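Local atomic coordinates of carbohydrate kinase, FGGY (Rhodospirillum rubrum, PDB entry 3IFR), a protein that probably transfers phosphate from ATP to D-xylulose, as a sugar kinase of the FGGY family, whose two domains are related to those of actin. Residues G193-A197 / D198-L202; N132-T135 / Q136-T140; A119-S123 / E124-A128; H289-P292 / G293-A296; R175-R179 / N180-E184. One frame throughout, in Å; residues are numbered along the deposited sequence.

Contact 1: residues G193-A197 / D198-L202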
loop_
_atom_site.group_PDB
_atom_site.type_symbol
_atom_site.label_atom_id
_atom_site.label_comp_id
_atom_site.label_asym_id
_atom_site.label_seq_id
_atom_site.Cartn_x
_atom_site.Cartn_y
_atom_site.Cartn_z
ATOM N N GLY A 193 17.234 -13.451 -0.976
ATOM C CA GLY A 193 16.545 -12.731 0.079
ATOM C C GLY A 193 17.478 -11.793 0.783
ATOM O O GLY A 193 17.231 -11.355 1.908
ATOM N N THR A 194 18.578 -11.466 0.124
ATOM C CA THR A 194 19.520 -10.561 0.752
ATOM C C THR A 194 19.891 -9.422 -0.193
ATOM O O THR A 194 19.575 -9.462 -1.396
ATOM C CB THR A 194 20.785 -11.313 1.223
ATOM O OG1 THR A 194 21.457 -11.870 0.090
ATOM C CG2 THR A 194 20.398 -12.453 2.169
ATOM N N VAL A 195 20.541 -8.402 0.359
ATOM C CA VAL A 195 20.972 -7.274 -0.453
ATOM C C VAL A 195 22.118 -7.773 -1.319
ATOM O O VAL A 195 23.048 -8.387 -0.808
ATOM C CB VAL A 195 21.412 -6.103 0.427
ATOM C CG1 VAL A 195 22.031 -5.013 -0.418
ATOM C CG2 VAL A 195 20.193 -5.569 1.193
ATOM N N GLU A 196 22.016 -7.557 -2.623
ATOM C CA GLU A 196 23.052 -7.973 -3.563
ATOM C C GLU A 196 23.977 -6.830 -4.034
ATOM O O GLU A 196 23.517 -5.715 -4.355
ATOM C CB GLU A 196 22.392 -8.617 -4.764
ATOM C CG GLU A 196 21.395 -9.708 -4.388
ATOM C CD GLU A 196 22.084 -11.022 -4.123
ATOM O OE1 GLU A 196 23.335 -11.053 -4.079
ATOM O OE2 GLU A 196 21.372 -12.019 -3.954
ATOM N N ALA A 197 25.277 -7.113 -4.085
ATOM C CA ALA A 197 26.270 -6.105 -4.452
ATOM C C ALA A 197 25.923 -5.540 -5.835
ATOM O O ALA A 197 25.678 -4.353 -6.026
ATOM C CB ALA A 197 27.625 -6.736 -4.474
ATOM N N ASP A 198 26.000 -6.423 -6.798
ATOM C CA ASP A 198 25.286 -6.363 -8.025
ATOM C C ASP A 198 24.192 -5.276 -8.073
ATOM O O ASP A 198 24.264 -4.355 -8.862
ATOM C CB ASP A 198 24.642 -7.761 -8.133
ATOM C CG ASP A 198 24.211 -8.078 -9.498
ATOM O OD1 ASP A 198 24.689 -7.440 -10.451
ATOM O OD2 ASP A 198 23.369 -8.953 -9.640
ATOM N N LEU A 199 23.161 -5.404 -7.243
ATOM C CA LEU A 199 21.980 -4.557 -7.347
ATOM C C LEU A 199 22.231 -3.171 -6.803
ATOM O O LEU A 199 21.774 -2.189 -7.376
ATOM C CB LEU A 199 20.785 -5.200 -6.643
ATOM C CG LEU A 199 20.222 -6.336 -7.510
ATOM C CD1 LEU A 199 19.378 -7.302 -6.718
ATOM C CD2 LEU A 199 19.480 -5.788 -8.755
ATOM N N VAL A 200 22.939 -3.086 -5.690
ATOM C CA VAL A 200 23.338 -1.790 -5.170
ATOM C C VAL A 200 24.248 -1.043 -6.161
ATOM O O VAL A 200 24.057 0.139 -6.429
ATOM C CB VAL A 200 24.004 -1.933 -3.786
ATOM C CG1 VAL A 200 24.318 -0.587 -3.225
ATOM C CG2 VAL A 200 23.075 -2.682 -2.847
ATOM N N ALA A 201 25.204 -1.744 -6.749
ATOM C CA ALA A 201 26.068 -1.124 -7.767
ATOM C C ALA A 201 25.289 -0.359 -8.832
ATOM O O ALA A 201 25.735 0.664 -9.269
ATOM C CB ALA A 201 27.006 -2.163 -8.430
ATOM N N LEU A 202 24.138 -0.859 -9.263
ATOM C CA LEU A 202 23.331 -0.135 -10.242
ATOM C C LEU A 202 23.024 1.338 -9.855
ATOM O O LEU A 202 22.776 2.186 -10.715
ATOM C CB LEU A 202 21.984 -0.840 -10.455
ATOM C CG LEU A 202 21.624 -1.850 -11.557
ATOM C CD1 LEU A 202 20.166 -1.662 -11.848
ATOM C CD2 LEU A 202 22.445 -1.717 -12.842
#
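Asp198 sits one residue into the short helix 197-201, and its CB lies 4.1 Å from CB of Glu196, two residues earlier in the chain. The rest of the side chain turns outward: with CG anti to the backbone N (chi1 -162°), the carboxylate leads away from Glu196, and OD2 forms a salt bridge with Arg129 of helix 123-130. Leu199 comes next. Its N-H reaches Glu196 O at 2.9 Å only in a weak, bent bond, while CD1 rests beside CB of Glu196 at 3.8 Å. The aliphatic part of the glutamate thus lines one side of the leucine, and Phe126 and Arg129 meet it from elsewhere in the fold. Val200 uses the same carbonyl better, its N standing 3.0 Å from Glu196 O with an N-H...O angle of 172°. Glu196 O therefore takes one good bond, from Val200, and a weak one from Leu199. CG2 of Val200 also meets CG1 of Val195 at 3.5 Å, an apolar touch between the strand residue and the buried side of the helix, where Phe187, Ile205 and Val210 continue the packing. At Ala201 the next helical bond follows, N to Ala197 O at 2.7 Å. Glu196 is the N-cap residue here, yet its carboxylate bonds to Ser192 OG through OE2, and OE1 stays 5.9 Å from OD2 of Asp198. The helix start is thus secured by backbone bonds and apolar packing; Arg129 probably offsets the charge of Asp198, while Glu196 keeps its own acid group with Ser192 OG.

Contact 2: residues N132-T135 / Q136-T140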
loop_
_atom_site.group_PDB
_atom_site.type_symbol
_atom_site.label_atom_id
_atom_site.label_comp_id
_atom_site.label_asym_id
_atom_site.label_seq_id
_atom_site.Cartn_x
_atom_site.Cartn_y
_atom_site.Cartn_z
ATOM N N ASN A 132 10.075 -6.765 -8.692
ATOM C CA ASN A 132 9.589 -5.392 -8.859
ATOM C C ASN A 132 10.171 -4.819 -10.143
ATOM O O ASN A 132 11.246 -5.245 -10.558
ATOM C CB ASN A 132 10.030 -4.551 -7.679
ATOM C CG ASN A 132 9.234 -4.856 -6.450
ATOM O OD1 ASN A 132 8.262 -4.161 -6.143
ATOM N ND2 ASN A 132 9.586 -5.951 -5.766
ATOM N N GLY A 133 9.480 -3.873 -10.770
ATOM C CA GLY A 133 9.852 -3.435 -12.094
ATOM C C GLY A 133 10.803 -2.257 -12.077
ATOM O O GLY A 133 11.009 -1.605 -11.048
ATOM N N VAL A 134 11.397 -1.981 -13.232
ATOM C CA VAL A 134 12.211 -0.811 -13.376
ATOM C C VAL A 134 11.325 0.415 -13.467
ATOM O O VAL A 134 10.736 0.693 -14.497
ATOM C CB VAL A 134 13.043 -0.896 -14.593
ATOM C CG1 VAL A 134 13.891 0.363 -14.667
ATOM C CG2 VAL A 134 13.943 -2.112 -14.492
ATOM N N THR A 135 11.205 1.136 -12.363
ATOM C CA THR A 135 10.291 2.268 -12.311
ATOM C C THR A 135 10.896 3.392 -11.453
ATOM O O THR A 135 11.936 3.188 -10.806
ATOM C CB THR A 135 8.841 1.865 -11.790
ATOM O OG1 THR A 135 8.821 1.733 -10.355
ATOM C CG2 THR A 135 8.340 0.556 -12.426
ATOM N N GLN A 136 10.253 4.563 -11.457
ATOM C CA GLN A 136 10.666 5.651 -10.586
ATOM C C GLN A 136 10.505 5.313 -9.112
ATOM O O GLN A 136 10.963 6.032 -8.272
ATOM C CB GLN A 136 9.878 6.926 -10.860
ATOM C CG GLN A 136 10.069 7.497 -12.242
ATOM C CD GLN A 136 9.544 8.928 -12.350
ATOM O OE1 GLN A 136 8.824 9.267 -13.312
ATOM N NE2 GLN A 136 9.890 9.775 -11.357
ATOM N N GLN A 137 9.844 4.222 -8.775
ATOM C CA GLN A 137 9.705 3.923 -7.365
ATOM C C GLN A 137 10.956 3.248 -6.787
ATOM O O GLN A 137 11.183 3.255 -5.582
ATOM C CB GLN A 137 8.485 3.074 -7.170
ATOM C CG GLN A 137 7.622 3.552 -6.078
ATOM C CD GLN A 137 6.176 3.589 -6.518
ATOM O OE1 GLN A 137 5.730 4.578 -7.118
ATOM N NE2 GLN A 137 5.437 2.504 -6.246
ATOM N N LEU A 138 11.785 2.691 -7.661
ATOM C CA LEU A 138 13.051 2.118 -7.197
ATOM C C LEU A 138 13.910 3.192 -6.524
ATOM O O LEU A 138 14.170 4.267 -7.101
ATOM C CB LEU A 138 13.858 1.519 -8.344
ATOM C CG LEU A 138 13.227 0.402 -9.137
ATOM C CD1 LEU A 138 14.154 0.026 -10.294
ATOM C CD2 LEU A 138 12.930 -0.789 -8.213
ATOM N N VAL A 139 14.329 2.899 -5.300
ATOM C CA VAL A 139 15.368 3.676 -4.627
ATOM C C VAL A 139 16.539 3.975 -5.596
ATOM O O VAL A 139 17.046 5.098 -5.655
ATOM C CB VAL A 139 15.863 2.908 -3.428
ATOM C CG1 VAL A 139 17.105 3.603 -2.802
ATOM C CG2 VAL A 139 14.705 2.797 -2.432
ATOM N N THR A 140 16.914 2.964 -6.379
ATOM C CA THR A 140 17.936 3.077 -7.432
ATOM C C THR A 140 17.690 4.218 -8.442
ATOM O O THR A 140 18.613 4.953 -8.797
ATOM C CB THR A 140 18.034 1.755 -8.189
ATOM O OG1 THR A 140 18.546 0.747 -7.303
ATOM C CG2 THR A 140 18.913 1.883 -9.419
#
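Leu138 and the carbonyl oxygens of Gly133 and Thr135 make up the close-packed half of this turn. CG of Leu138 stands 3.5 Å from Gly133 O. Its two methyls divide the work beyond that: CD2 lies against the same Gly133 O, and CD1 comes within 3.7 Å of CA of Val134. The leucine is thereby wedged under the bend of the preceding backbone, CG anti to its own carbonyl carbon (chi1 -60°), with Phe126 of helix 123-130 against it as well. An alanine here, lacking CG and both methyls, would probably open a gap between the Gly133-Val134 backbone and Phe126. One bond joins this half to the more open one: Leu138 N donates to Thr135 O at 3.2 Å, approaching well above the carbonyl plane, and so closes a type I beta turn from Thr135 to Leu138. On the exposed side, Thr135 OG1 accepts from Gln137 N at 3.1 Å with an N-H...O angle of 156°. That hydroxyl is placed between the backbone N and the carbonyl carbon, which brings it over the turn and within 3.5 Å of CB of Gln137. The CB of Gln136 points away from residues 132-135, and its side chain touches Cys110 and Val114. Gln136 O takes a further bond from Lys142 NZ. The OG1 bond to Gln137 N makes an ST turn over the type I beta turn; Leu138, at its end, is the N-cap of helix 139-149, the next helix after 123-130 in the N-terminal FGGY domain.

Contact 3: residues A119-S123 / E124-A128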
loop_
_atom_site.group_PDB
_atom_site.type_symbol
_atom_site.label_atom_id
_atom_site.label_comp_id
_atom_site.label_asym_id
_atom_site.label_seq_id
_atom_site.Cartn_x
_atom_site.Cartn_y
_atom_site.Cartn_z
ATOM N N ALA A 119 17.370 1.083 -20.252
ATOM C CA ALA A 119 18.252 0.850 -21.394
ATOM C C ALA A 119 19.526 0.090 -21.025
ATOM O O ALA A 119 20.145 -0.568 -21.873
ATOM C CB ALA A 119 18.619 2.171 -22.063
ATOM N N GLU A 120 19.907 0.179 -19.755
ATOM C CA GLU A 120 21.131 -0.428 -19.284
ATOM C C GLU A 120 20.985 -1.842 -18.672
ATOM O O GLU A 120 21.962 -2.586 -18.618
ATOM C CB GLU A 120 21.814 0.541 -18.331
ATOM C CG GLU A 120 22.870 -0.054 -17.423
ATOM C CD GLU A 120 23.170 0.896 -16.289
ATOM O OE1 GLU A 120 22.744 2.072 -16.402
ATOM O OE2 GLU A 120 23.807 0.479 -15.290
ATOM N N VAL A 121 19.785 -2.232 -18.232
ATOM C CA VAL A 121 19.556 -3.624 -17.793
ATOM C C VAL A 121 18.348 -4.275 -18.467
ATOM O O VAL A 121 17.500 -3.590 -19.062
ATOM C CB VAL A 121 19.360 -3.742 -16.268
ATOM C CG1 VAL A 121 20.553 -3.159 -15.524
ATOM C CG2 VAL A 121 18.062 -3.029 -15.861
ATOM N N ASP A 122 18.261 -5.601 -18.378
ATOM C CA ASP A 122 17.114 -6.301 -18.956
ATOM C C ASP A 122 15.966 -6.124 -17.985
ATOM O O ASP A 122 16.011 -6.679 -16.898
ATOM C CB ASP A 122 17.442 -7.786 -19.141
ATOM C CG ASP A 122 16.311 -8.569 -19.803
ATOM O OD1 ASP A 122 15.193 -8.022 -19.956
ATOM O OD2 ASP A 122 16.540 -9.744 -20.177
ATOM N N SER A 123 14.957 -5.335 -18.359
ATOM C CA SER A 123 13.844 -5.013 -17.453
ATOM C C SER A 123 13.044 -6.205 -16.968
ATOM O O SER A 123 12.266 -6.072 -16.020
ATOM C CB SER A 123 12.855 -4.050 -18.103
ATOM O OG SER A 123 13.301 -2.726 -17.976
ATOM N N GLU A 124 13.185 -7.338 -17.658
ATOM C CA GLU A 124 12.459 -8.564 -17.314
ATOM C C GLU A 124 13.298 -9.363 -16.365
ATOM O O GLU A 124 12.832 -9.767 -15.301
ATOM C CB GLU A 124 12.179 -9.407 -18.553
ATOM C CG GLU A 124 11.052 -8.880 -19.406
ATOM C CD GLU A 124 10.940 -7.369 -19.335
ATOM O OE1 GLU A 124 11.073 -6.704 -20.397
ATOM O OE2 GLU A 124 10.724 -6.845 -18.210
ATOM N N ALA A 125 14.540 -9.604 -16.756
ATOM C CA ALA A 125 15.436 -10.331 -15.896
ATOM C C ALA A 125 15.407 -9.631 -14.545
ATOM O O ALA A 125 15.369 -10.274 -13.501
ATOM C CB ALA A 125 16.828 -10.335 -16.481
ATOM N N PHE A 126 15.396 -8.299 -14.580
ATOM C CA PHE A 126 15.419 -7.495 -13.362
ATOM C C PHE A 126 14.152 -7.728 -12.536
ATOM O O PHE A 126 14.212 -7.947 -11.307
ATOM C CB PHE A 126 15.534 -6.009 -13.701
ATOM C CG PHE A 126 15.536 -5.130 -12.494
ATOM C CD1 PHE A 126 14.351 -4.760 -11.886
ATOM C CD2 PHE A 126 16.720 -4.699 -11.943
ATOM C CE1 PHE A 126 14.355 -3.962 -10.758
ATOM C CE2 PHE A 126 16.730 -3.904 -10.817
ATOM C CZ PHE A 126 15.547 -3.526 -10.222
ATOM N N LEU A 127 13.009 -7.653 -13.214
ATOM C CA LEU A 127 11.723 -7.815 -12.549
ATOM C C LEU A 127 11.582 -9.266 -12.020
ATOM O O LEU A 127 11.052 -9.486 -10.923
ATOM C CB LEU A 127 10.592 -7.366 -13.478
ATOM C CG LEU A 127 9.097 -7.300 -13.126
ATOM C CD1 LEU A 127 8.360 -8.412 -13.836
ATOM C CD2 LEU A 127 8.796 -7.353 -11.629
ATOM N N ALA A 128 12.118 -10.241 -12.755
ATOM C CA ALA A 128 12.143 -11.637 -12.282
ATOM C C ALA A 128 13.090 -11.789 -11.118
ATOM O O ALA A 128 13.078 -12.771 -10.402
ATOM C CB ALA A 128 12.567 -12.586 -13.390
#
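Asp122 OD1 accepts the N-H of Glu124 at 3.1 Å, with an N-H...O angle of 162°, the donor arriving from above the carboxylate plane. The torsion that allows this is chi1 of -177°: CG lies anti to the backbone N, which swings the carboxylate over the coming turn. The backbone oxygen of the same residue takes Phe126 N at 2.9 Å, the donor almost in line with the carbonyl bond, and CB of Phe126 lies 3.3 Å from that Asp122 O. Leu127 N to Ser123 O, at 3.3 Å, is a weak continuation of the series. Such a pairing of side-chain and main-chain acceptors is the mark of an N-cap aspartate, and here it starts helix 123-130 immediately after helix 111-120, Val121 being the first residue to leave helical backbone angles. Among the apolar touches, CB of Asp122 meets CB of Ala125 at 3.7 Å on the exposed side. Val121 CG2 lies 4.5 Å from CD2 of Phe126, approaching the ring obliquely. The ring itself leads off into the interior, where Val134 meets it. Of the charged groups, the carboxylate of Asp122 faces the start of helix 123-130, whose positive end would probably stabilise it. The model folds the Glu124 carboxylate back onto the backbone of Ser123 too closely to be trusted; its placement is doubtful, and nothing about the charges of the two acids can be drawn from it.

Contact 4: residues H289-P292 / G293-A296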
loop_
_atom_site.group_PDB
_atom_site.type_symbol
_atom_site.label_atom_id
_atom_site.label_comp_id
_atom_site.label_asym_id
_atom_site.label_seq_id
_atom_site.Cartn_x
_atom_site.Cartn_y
_atom_site.Cartn_z
ATOM N N HIS A 289 5.358 -10.938 2.874
ATOM C CA HIS A 289 4.316 -10.692 3.859
ATOM C C HIS A 289 4.960 -10.423 5.216
ATOM O O HIS A 289 6.139 -10.693 5.409
ATOM C CB HIS A 289 3.414 -11.895 3.986
ATOM C CG HIS A 289 2.071 -11.568 4.543
ATOM N ND1 HIS A 289 0.904 -12.100 4.032
ATOM C CD2 HIS A 289 1.698 -10.753 5.550
ATOM C CE1 HIS A 289 -0.126 -11.629 4.709
ATOM N NE2 HIS A 289 0.335 -10.799 5.622
ATOM N N LEU A 290 4.196 -9.896 6.170
ATOM C CA LEU A 290 4.709 -9.812 7.536
ATOM C C LEU A 290 4.694 -11.225 8.103
ATOM O O LEU A 290 5.608 -11.622 8.830
ATOM C CB LEU A 290 3.900 -8.865 8.419
ATOM C CG LEU A 290 3.639 -7.456 7.871
ATOM C CD1 LEU A 290 2.927 -6.549 8.861
ATOM C CD2 LEU A 290 4.960 -6.848 7.444
ATOM N N VAL A 291 3.678 -11.999 7.743
ATOM C CA VAL A 291 3.622 -13.396 8.177
ATOM C C VAL A 291 4.804 -14.231 7.637
ATOM O O VAL A 291 5.012 -14.366 6.433
ATOM C CB VAL A 291 2.264 -14.045 7.838
ATOM C CG1 VAL A 291 2.238 -15.473 8.312
ATOM C CG2 VAL A 291 1.134 -13.287 8.489
ATOM N N PRO A 292 5.601 -14.779 8.548
ATOM C CA PRO A 292 6.846 -15.445 8.184
ATOM C C PRO A 292 6.579 -16.531 7.202
ATOM O O PRO A 292 5.729 -17.342 7.460
ATOM C CB PRO A 292 7.295 -16.044 9.503
ATOM C CG PRO A 292 6.745 -15.085 10.536
ATOM C CD PRO A 292 5.413 -14.704 10.002
ATOM N N GLY A 293 7.263 -16.551 6.078
ATOM C CA GLY A 293 7.086 -17.656 5.170
ATOM C C GLY A 293 6.234 -17.280 3.991
ATOM O O GLY A 293 6.289 -17.914 2.944
ATOM N N LEU A 294 5.439 -16.240 4.139
ATOM C CA LEU A 294 4.563 -15.844 3.049
ATOM C C LEU A 294 5.090 -14.653 2.262
ATOM O O LEU A 294 5.901 -13.848 2.773
ATOM C CB LEU A 294 3.126 -15.632 3.551
ATOM C CG LEU A 294 2.494 -16.848 4.295
ATOM C CD1 LEU A 294 1.055 -16.610 4.601
ATOM C CD2 LEU A 294 2.651 -18.181 3.536
ATOM N N TYR A 295 4.660 -14.589 0.998
ATOM C CA TYR A 295 4.842 -13.441 0.123
ATOM C C TYR A 295 3.522 -12.680 -0.010
ATOM O O TYR A 295 2.454 -13.184 0.371
ATOM C CB TYR A 295 5.356 -13.922 -1.229
ATOM C CG TYR A 295 6.717 -14.576 -1.139
ATOM C CD1 TYR A 295 6.853 -15.927 -0.941
ATOM C CD2 TYR A 295 7.882 -13.824 -1.249
ATOM C CE1 TYR A 295 8.121 -16.528 -0.855
ATOM C CE2 TYR A 295 9.144 -14.419 -1.170
ATOM C CZ TYR A 295 9.246 -15.764 -0.969
ATOM O OH TYR A 295 10.492 -16.344 -0.880
ATOM N N ALA A 296 3.579 -11.461 -0.530
ATOM C CA ALA A 296 2.387 -10.620 -0.677
ATOM C C ALA A 296 2.354 -9.894 -2.030
ATOM O O ALA A 296 2.506 -8.680 -2.105
ATOM C CB ALA A 296 2.270 -9.608 0.484
#
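Val291 O and Leu294 N are joined at 3.0 Å in the first of two backbone hydrogen bonds, with an N-H...O angle of 163°. It closes a type II beta turn whose corners are Pro292 and Gly293. The second bond lies further from the turn: His289 N donates to Leu294 O, also at 3.0 Å, but from well above the carbonyl plane. In a regular antiparallel pair Val291 N would be the donor to that oxygen, and the two arms are out of that register. Leu294 therefore serves at once as donor and acceptor. Steric fit explains the corner. Gly293 has a positive phi of 104°, where a CB would come to 2.3 Å from Pro292 O, a collision that a residue without a side chain avoids; the ring of Pro292 meanwhile restricts phi of Pro292 itself and rests against Trp455. Apolar side chains gather on one face of the turn. CG1 of Val291 and CD1 of Leu294 stand 4.1 Å apart, the two side chains lying alongside and pointing the same way. CB of Leu294 also reaches CB of His289 at 3.8 Å, and CB of Ala296 meets that of His289 from further along the returning arm, at 4.3 Å. Over one face of the imidazole hangs Val291 CG2, offset toward the rim. His289 touches Ile247 of helix 245-252, while Tyr295 points its CB away from the other arm, and its ring meets that of Tyr288. This is a classic Pro-Gly type II turn, set in the long connection between strands 269-273 and 298-301 of the C-terminal FGGY domain.

Contact 5: residues R175-R179 / N180-E184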
loop_
_atom_site.group_PDB
_atom_site.type_symbol
_atom_site.label_atom_id
_atom_site.label_comp_id
_atom_site.label_asym_id
_atom_site.label_seq_id
_atom_site.Cartn_x
_atom_site.Cartn_y
_atom_site.Cartn_z
ATOM N N ARG A 175 21.309 -0.158 12.975
ATOM C CA ARG A 175 21.327 0.316 11.607
ATOM C C ARG A 175 20.869 -0.784 10.653
ATOM O O ARG A 175 21.661 -1.620 10.274
ATOM C CB ARG A 175 22.729 0.779 11.254
ATOM C CG ARG A 175 22.829 1.718 10.064
ATOM C CD ARG A 175 24.304 1.828 9.632
ATOM N NE ARG A 175 24.464 2.451 8.333
ATOM C CZ ARG A 175 24.868 1.803 7.260
ATOM N NH1 ARG A 175 25.146 0.518 7.344
ATOM N NH2 ARG A 175 25.003 2.434 6.117
ATOM N N VAL A 176 19.581 -0.810 10.296
ATOM C CA VAL A 176 19.072 -1.809 9.360
ATOM C C VAL A 176 17.995 -1.212 8.485
ATOM O O VAL A 176 17.494 -0.137 8.773
ATOM C CB VAL A 176 18.489 -3.068 10.068
ATOM C CG1 VAL A 176 19.531 -3.718 11.018
ATOM C CG2 VAL A 176 17.130 -2.763 10.759
ATOM N N VAL A 177 17.628 -1.906 7.412
ATOM C CA VAL A 177 16.376 -1.595 6.737
ATOM C C VAL A 177 15.459 -2.823 6.623
ATOM O O VAL A 177 15.932 -3.955 6.584
ATOM C CB VAL A 177 16.624 -0.991 5.352
ATOM C CG1 VAL A 177 17.252 0.350 5.521
ATOM C CG2 VAL A 177 17.495 -1.909 4.516
ATOM N N ASP A 178 14.146 -2.588 6.597
ATOM C CA ASP A 178 13.160 -3.607 6.268
ATOM C C ASP A 178 13.568 -4.275 4.939
ATOM O O ASP A 178 13.937 -3.569 3.955
ATOM C CB ASP A 178 11.807 -2.910 6.108
ATOM C CG ASP A 178 10.638 -3.857 5.937
ATOM O OD1 ASP A 178 10.812 -5.091 5.933
ATOM O OD2 ASP A 178 9.506 -3.327 5.795
ATOM N N ARG A 179 13.543 -5.611 4.932
ATOM C CA ARG A 179 13.593 -6.393 3.702
ATOM C C ARG A 179 12.712 -5.741 2.637
ATOM O O ARG A 179 13.052 -5.694 1.471
ATOM C CB ARG A 179 13.018 -7.822 3.940
ATOM C CG ARG A 179 13.899 -8.826 4.730
ATOM C CD ARG A 179 13.326 -10.301 4.678
ATOM N NE ARG A 179 11.926 -10.384 5.161
ATOM C CZ ARG A 179 11.203 -11.508 5.275
ATOM N NH1 ARG A 179 9.964 -11.450 5.726
ATOM N NH2 ARG A 179 11.716 -12.689 4.971
ATOM N N ASN A 180 11.525 -5.302 3.032
ATOM C CA ASN A 180 10.574 -4.866 2.029
ATOM C C ASN A 180 10.951 -3.500 1.425
ATOM O O ASN A 180 10.705 -3.239 0.248
ATOM C CB ASN A 180 9.168 -4.849 2.629
ATOM C CG ASN A 180 8.413 -6.175 2.426
ATOM O OD1 ASN A 180 8.496 -6.812 1.357
ATOM N ND2 ASN A 180 7.647 -6.570 3.442
ATOM N N TRP A 181 11.525 -2.625 2.246
ATOM C CA TRP A 181 12.078 -1.397 1.716
ATOM C C TRP A 181 13.151 -1.751 0.648
ATOM O O TRP A 181 13.136 -1.216 -0.481
ATOM C CB TRP A 181 12.638 -0.513 2.843
ATOM C CG TRP A 181 13.187 0.751 2.339
ATOM C CD1 TRP A 181 12.502 1.920 2.133
ATOM C CD2 TRP A 181 14.538 1.001 1.937
ATOM N NE1 TRP A 181 13.350 2.870 1.622
ATOM C CE2 TRP A 181 14.606 2.334 1.496
ATOM C CE3 TRP A 181 15.709 0.220 1.909
ATOM C CZ2 TRP A 181 15.794 2.905 1.016
ATOM C CZ3 TRP A 181 16.876 0.783 1.451
ATOM C CH2 TRP A 181 16.916 2.107 0.999
ATOM N N ALA A 182 14.047 -2.683 0.988
ATOM C CA ALA A 182 15.117 -3.067 0.082
ATOM C C ALA A 182 14.620 -3.779 -1.197
ATOM O O ALA A 182 15.161 -3.588 -2.288
ATOM C CB ALA A 182 16.162 -3.914 0.831
ATOM N N LEU A 183 13.583 -4.586 -1.066
ATOM C CA LEU A 183 12.972 -5.285 -2.189
ATOM C C LEU A 183 12.185 -4.321 -3.084
ATOM O O LEU A 183 12.394 -4.260 -4.297
ATOM C CB LEU A 183 12.019 -6.340 -1.636
ATOM C CG LEU A 183 11.823 -7.713 -2.289
ATOM C CD1 LEU A 183 10.284 -8.108 -2.338
ATOM C CD2 LEU A 183 12.459 -7.828 -3.638
ATOM N N GLU A 184 11.262 -3.562 -2.515
ATOM C CA GLU A 184 10.586 -2.600 -3.358
ATOM C C GLU A 184 11.641 -1.701 -3.964
ATOM O O GLU A 184 11.559 -1.344 -5.128
ATOM C CB GLU A 184 9.526 -1.800 -2.592
ATOM C CG GLU A 184 8.361 -2.689 -2.153
ATOM C CD GLU A 184 7.109 -1.925 -1.863
ATOM O OE1 GLU A 184 6.929 -0.800 -2.354
ATOM O OE2 GLU A 184 6.291 -2.467 -1.148
HETATM O O HOH W 1 7.641 -5.188 5.710
#
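Asp178, from its CB outward, touches the first turn of helix 179-185 at every step. CB faces CB of Trp181 at 4.1 Å. CG, anti to the backbone N (chi1 -173°), stands 3.4 Å from Asn180 N, and so carries the carboxylate round to the helix start. OD1 accepts that N-H at 3.0 Å in an almost straight bond of 177°, the donor standing nearly perpendicular to the carboxylate plane; this is the capping bond of an N-cap residue. OD2 lies beside CB of Asn180 and accepts a hydrogen bond from a water at 2.6 Å, which in turn accepts from ND2 of Asn180 at 2.7 Å; Tyr164 OH is a further partner of OD2, and Asn180 OD1 accepts from Tyr288 N. Were this aspartate a leucine, Asn180 N, the bridging water and Tyr164 would probably all be left without their buried partner. The main chain adds Ala182 N to Asp178 O at 3.1 Å. One residue earlier, Val177 sets its CB 3.8 Å from CE3 of Trp181, whose NE1 bonds to Ala88 O. Around this core, strand 177-178 pairs in parallel with strand 213-214, and Arg179 makes a cation-pi contact with Tyr288. Helix 163-172 and strand 159-161 meet Val177 and Trp181, while strand 188-189 packs on Ala182 and Leu183.

All five contacts are local and succeed one another along the chain, so none nests in or crosses another. From the N terminus, contact 3 turns helix 111-120 into helix 123-130, and contact 2 then bends the chain into helix 139-149. Contact 5 passes from strand 177-178 to helix 179-185; contact 1 follows, starting helix 197-201. These four lie in the N-terminal FGGY region. Contacts 1, 2 and 3 touch one another, Phe126 being met by Leu199 and Leu202, and Asn132 by Leu127; contact 5 joins them through contact 2, where Val139 meets Trp181. Contact 4 comes last, in the C-terminal FGGY region, closing its turn about 14 Å from contact 5, centre to centre, where His289 and Arg179 touch.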